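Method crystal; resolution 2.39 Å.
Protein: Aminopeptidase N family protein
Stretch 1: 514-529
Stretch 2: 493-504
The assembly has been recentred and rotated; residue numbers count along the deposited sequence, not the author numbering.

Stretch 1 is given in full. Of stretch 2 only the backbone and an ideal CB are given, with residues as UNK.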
# COMPACT_ATOMS: atom_id res chain seq x y z
N LEU A 514 -3.28 -17.62 -26.80
CA LEU A 514 -2.92 -18.03 -25.45
C LEU A 514 -3.64 -17.11 -24.47
O LEU A 514 -3.91 -15.95 -24.79
CB LEU A 514 -1.40 -17.91 -25.24
CG LEU A 514 -0.51 -18.96 -25.90
CD1 LEU A 514 0.92 -18.46 -25.92
CD2 LEU A 514 -0.64 -20.27 -25.14
N SER A 515 -3.91 -17.60 -23.27
CA SER A 515 -4.61 -16.80 -22.29
C SER A 515 -4.05 -16.99 -20.90
O SER A 515 -3.41 -18.00 -20.62
CB SER A 515 -6.10 -17.16 -22.26
OG SER A 515 -6.70 -16.95 -23.52
N ALA A 516 -4.29 -16.00 -20.04
CA ALA A 516 -3.82 -16.09 -18.66
C ALA A 516 -4.43 -17.36 -18.10
O ALA A 516 -5.60 -17.65 -18.35
CB ALA A 516 -4.31 -14.88 -17.88
N GLY A 517 -3.64 -18.13 -17.37
CA GLY A 517 -4.14 -19.38 -16.81
C GLY A 517 -3.64 -20.60 -17.56
O GLY A 517 -3.52 -21.68 -17.00
N ASP A 518 -3.36 -20.42 -18.85
CA ASP A 518 -2.84 -21.51 -19.68
C ASP A 518 -1.43 -21.86 -19.21
O ASP A 518 -0.76 -21.04 -18.57
CB ASP A 518 -2.75 -21.08 -21.15
CG ASP A 518 -4.09 -20.75 -21.76
OD1 ASP A 518 -5.13 -21.08 -21.15
OD2 ASP A 518 -4.11 -20.19 -22.87
N LYS A 519 -0.99 -23.07 -19.51
CA LYS A 519 0.36 -23.48 -19.16
C LYS A 519 1.08 -23.95 -20.41
O LYS A 519 0.75 -24.99 -20.98
CB LYS A 519 0.38 -24.60 -18.11
CG LYS A 519 1.81 -25.08 -17.83
CD LYS A 519 2.07 -25.35 -16.36
CE LYS A 519 1.41 -26.63 -15.88
NZ LYS A 519 1.89 -27.81 -16.66
N ILE A 520 2.05 -23.16 -20.86
CA ILE A 520 2.82 -23.50 -22.03
C ILE A 520 3.70 -24.68 -21.66
O ILE A 520 4.45 -24.64 -20.69
CB ILE A 520 3.69 -22.32 -22.50
CG1 ILE A 520 2.78 -21.14 -22.90
CG2 ILE A 520 4.54 -22.72 -23.69
CD1 ILE A 520 3.52 -19.86 -23.18
N ILE A 521 3.58 -25.75 -22.44
CA ILE A 521 4.30 -26.98 -22.20
C ILE A 521 5.47 -27.19 -23.17
O ILE A 521 6.48 -27.80 -22.83
CB ILE A 521 3.28 -28.15 -22.23
CG1 ILE A 521 3.39 -28.93 -20.93
CG2 ILE A 521 3.41 -28.99 -23.49
CD1 ILE A 521 3.03 -28.08 -19.73
N ALA A 522 5.34 -26.68 -24.39
CA ALA A 522 6.41 -26.80 -25.37
C ALA A 522 6.39 -25.64 -26.34
O ALA A 522 5.35 -25.05 -26.61
CB ALA A 522 6.29 -28.12 -26.13
N ILE A 523 7.57 -25.29 -26.85
CA ILE A 523 7.73 -24.23 -27.83
C ILE A 523 8.55 -24.85 -28.96
O ILE A 523 9.63 -25.38 -28.72
CB ILE A 523 8.48 -23.02 -27.24
CG1 ILE A 523 7.65 -22.38 -26.12
CG2 ILE A 523 8.77 -21.99 -28.33
CD1 ILE A 523 8.46 -21.48 -25.21
N ASP A 524 8.02 -24.81 -30.18
CA ASP A 524 8.70 -25.39 -31.33
C ASP A 524 9.00 -26.88 -31.07
O ASP A 524 10.03 -27.41 -31.50
CB ASP A 524 10.01 -24.64 -31.61
CG ASP A 524 10.44 -24.73 -33.06
OD1 ASP A 524 9.76 -25.44 -33.84
OD2 ASP A 524 11.45 -24.09 -33.42
N HIS A 525 8.09 -27.54 -30.35
CA HIS A 525 8.22 -28.96 -30.02
C HIS A 525 9.28 -29.26 -28.96
O HIS A 525 9.62 -30.42 -28.74
CB HIS A 525 8.50 -29.78 -31.28
CG HIS A 525 7.49 -29.56 -32.36
ND1 HIS A 525 6.22 -30.10 -32.31
CD2 HIS A 525 7.52 -28.78 -33.47
CE1 HIS A 525 5.52 -29.67 -33.35
NE2 HIS A 525 6.29 -28.87 -34.07
N LEU A 526 9.80 -28.22 -28.32
CA LEU A 526 10.81 -28.40 -27.28
C LEU A 526 10.24 -28.07 -25.90
O LEU A 526 9.53 -27.08 -25.72
CB LEU A 526 12.03 -27.53 -27.56
CG LEU A 526 12.80 -27.90 -28.83
CD1 LEU A 526 13.98 -26.95 -29.02
CD2 LEU A 526 13.29 -29.35 -28.72
N GLN A 527 10.55 -28.92 -24.92
CA GLN A 527 10.05 -28.71 -23.57
C GLN A 527 10.34 -27.31 -23.04
O GLN A 527 11.49 -26.88 -23.00
CB GLN A 527 10.63 -29.75 -22.62
CG GLN A 527 10.10 -29.68 -21.21
CD GLN A 527 10.61 -30.81 -20.36
OE1 GLN A 527 11.64 -31.41 -20.66
NE2 GLN A 527 9.90 -31.12 -19.28
N ALA A 528 9.30 -26.60 -22.63
CA ALA A 528 9.46 -25.25 -22.10
C ALA A 528 9.57 -25.28 -20.58
O ALA A 528 8.69 -25.79 -19.90
CB ALA A 528 8.26 -24.39 -22.52
N THR A 529 10.65 -24.73 -20.05
CA THR A 529 10.85 -24.72 -18.60
C THR A 529 11.53 -23.42 -18.21
O THR A 529 11.79 -22.57 -19.06
CB THR A 529 11.76 -25.86 -18.13
OG1 THR A 529 13.07 -25.67 -18.67
CG2 THR A 529 11.24 -27.21 -18.58
N UNK A 493 7.67 -19.42 -14.74
CA UNK A 493 8.35 -20.62 -15.24
C UNK A 493 8.74 -21.60 -14.15
O UNK A 493 9.12 -21.22 -13.05
CB UNK A 493 9.60 -20.22 -16.02
N UNK A 494 8.65 -22.88 -14.48
CA UNK A 494 9.00 -23.95 -13.55
C UNK A 494 9.32 -25.16 -14.42
O UNK A 494 9.13 -25.12 -15.63
CB UNK A 494 7.88 -24.24 -12.55
N UNK A 495 9.82 -26.24 -13.82
CA UNK A 495 10.15 -27.44 -14.60
C UNK A 495 8.91 -28.00 -15.31
O UNK A 495 9.02 -28.70 -16.32
CB UNK A 495 10.76 -28.51 -13.69
N UNK A 496 7.74 -27.70 -14.76
CA UNK A 496 6.50 -28.20 -15.32
C UNK A 496 5.98 -27.37 -16.50
O UNK A 496 5.05 -27.78 -17.19
CB UNK A 496 5.44 -28.25 -14.22
N UNK A 497 6.58 -26.21 -16.73
CA UNK A 497 6.13 -25.38 -17.83
C UNK A 497 6.07 -23.90 -17.47
O UNK A 497 6.55 -23.49 -16.42
CB UNK A 497 4.75 -25.85 -18.30
N UNK A 498 5.48 -23.12 -18.36
CA UNK A 498 5.35 -21.68 -18.16
C UNK A 498 3.89 -21.32 -17.88
O UNK A 498 3.06 -21.35 -18.79
CB UNK A 498 5.87 -20.92 -19.38
N UNK A 499 3.56 -21.00 -16.63
CA UNK A 499 2.20 -20.62 -16.28
C UNK A 499 1.95 -19.16 -16.67
O UNK A 499 2.58 -18.25 -16.13
CB UNK A 499 1.95 -20.83 -14.79
N UNK A 500 1.05 -18.95 -17.62
CA UNK A 500 0.75 -17.60 -18.09
C UNK A 500 -0.05 -16.76 -17.09
O UNK A 500 -1.12 -17.15 -16.61
CB UNK A 500 -0.02 -17.68 -19.41
N UNK A 501 0.49 -15.58 -16.77
CA UNK A 501 -0.15 -14.68 -15.82
C UNK A 501 -0.96 -13.56 -16.49
O UNK A 501 -2.08 -13.27 -16.08
CB UNK A 501 0.91 -14.07 -14.91
N UNK A 502 -0.39 -12.92 -17.51
CA UNK A 502 -1.07 -11.85 -18.24
C UNK A 502 -0.76 -11.91 -19.73
O UNK A 502 0.36 -12.23 -20.12
CB UNK A 502 -0.67 -10.48 -17.68
N UNK A 503 -1.75 -11.62 -20.56
CA UNK A 503 -1.51 -11.60 -21.99
C UNK A 503 -1.82 -10.19 -22.49
O UNK A 503 -2.94 -9.71 -22.35
CB UNK A 503 -2.35 -12.65 -22.71
N UNK A 504 -0.80 -9.52 -23.04
CA UNK A 504 -0.95 -8.16 -23.53
C UNK A 504 -1.65 -8.10 -24.86
O UNK A 504 -1.28 -8.77 -25.82
CB UNK A 504 0.42 -7.48 -23.64

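At position 493 the CB points sideways, 4.3 Å from Thr529 C, a peripheral contact that many side chains could make; the deposited residue is Ala493. Position 494, with its CB directed away, opens a type I turn ending at 497, a place where small polar residues that can bond to nearby backbone do well. It is Ser494, whose OG accepts a 3.2 Å hydrogen bond from the backbone N of position 496. At position 495, phi of -61° fits the second residue of the turn and admits proline among many others; Pro495 is found. The CB of position 496 points away from stretch 1, so side-chain identity is loosely constrained. The backbone does more: Lys519 NZ donates to O of this residue at 3.2 Å. The residue is Gln496.

Position 497 is the most restrictive. Phi/psi of 138/-170° would jam any CB against the preceding carbonyl, and the ideal CB lies 2.7 Å from Ile520 O, a clash, and 3.2 Å from Ile521 CD1. Both tests call for glycine, and Gly497 lets its CA approach Ala528 O to 3.3 Å in a CA-H...O contact.

Position 498 forms an antiparallel hydrogen-bonded pair with Ile520: its N donates to Ile520 O at 3.0 Å, and Ile520 N donates to its O at 2.9 Å. Its CB shares a sheet face with Ile520 and lies 5.3 Å from Ala528 CB, so a leucine, isoleucine or methionine would suit. Leu498 places CG 4.1 Å from Ala528 CB and CD1 4.2 Å from Ile523 CD1, bridging three aliphatic neighbours.

Position 499 pairs with Lys519 without mutual backbone hydrogen bonds, its CB on the lysine's face and 4.8 Å from Lys519 CD. Polar or acidic side chains suit the lysine's neighbourhood, though a threonine would also be plausible. Asp499 brings OD1 to 3.4 Å from Lys519 CD, contacting the aliphatic portion.

At position 500 the CB points toward stretch 1, 3.5 Å from Asp518 O and 3.6 Å from Ser515 O. The backbone is engaged too: N donates to Asp518 O at 2.9 Å, and O accepts from Gly517 N at 2.8 Å. A compact, beta-branched apolar residue is favoured; Val500 sets CG2 4.1 Å from Ile520 CD1.

Positions 501 and 502 direct CB away, with nothing of stretch 1 within 5.5 Å, so the choice is open: Leu501 and Asn502. Position 503 turns back toward stretch 1, its CB 4.2 Å from Leu514 O; a modest aliphatic would fit, and Val503 packs CG2 3.8 Å from Ser515 CA. Position 504 is out of reach and unconstrained here; it is Tyr504.

Stretch 2, residues 493-504: ASPQGLDVLNVY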
# COMPACT_ATOMS: atom_id res chain seq x y z
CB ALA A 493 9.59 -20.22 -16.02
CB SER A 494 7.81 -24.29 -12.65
OG SER A 494 6.82 -25.00 -13.37
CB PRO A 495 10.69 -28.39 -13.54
CG PRO A 495 11.25 -27.48 -12.50
CD PRO A 495 10.19 -26.42 -12.41
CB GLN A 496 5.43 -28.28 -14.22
CG GLN A 496 5.64 -29.39 -13.19
CD GLN A 496 6.78 -29.11 -12.22
OE1 GLN A 496 7.73 -29.89 -12.11
NE2 GLN A 496 6.69 -28.00 -11.49
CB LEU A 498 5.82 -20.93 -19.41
CG LEU A 498 7.15 -21.35 -20.07
CD1 LEU A 498 7.38 -20.50 -21.32
CD2 LEU A 498 8.30 -21.19 -19.09
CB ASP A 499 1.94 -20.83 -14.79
CG ASP A 499 1.55 -22.27 -14.47
OD1 ASP A 499 0.47 -22.71 -14.92
OD2 ASP A 499 2.32 -22.96 -13.77
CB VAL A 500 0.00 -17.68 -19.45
CG1 VAL A 500 -0.27 -16.28 -19.98
CG2 VAL A 500 0.85 -18.45 -20.45
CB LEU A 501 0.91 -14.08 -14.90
CG LEU A 501 1.81 -15.11 -14.20
CD1 LEU A 501 2.93 -14.41 -13.45
CD2 LEU A 501 0.98 -15.97 -13.27
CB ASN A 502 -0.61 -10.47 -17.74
CG ASN A 502 -0.54 -10.38 -16.24
OD1 ASN A 502 0.45 -10.79 -15.63
ND2 ASN A 502 -1.59 -9.86 -15.63
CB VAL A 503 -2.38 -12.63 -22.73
CG1 VAL A 503 -2.17 -12.50 -24.25
CG2 VAL A 503 -2.01 -14.05 -22.27
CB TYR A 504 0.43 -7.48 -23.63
CG TYR A 504 1.06 -7.27 -22.28
CD1 TYR A 504 0.66 -6.22 -21.45
CD2 TYR A 504 2.04 -8.14 -21.81
CE1 TYR A 504 1.22 -6.05 -20.18
CE2 TYR A 504 2.61 -7.97 -20.55
CZ TYR A 504 2.20 -6.93 -19.74
OH TYR A 504 2.76 -6.76 -18.50
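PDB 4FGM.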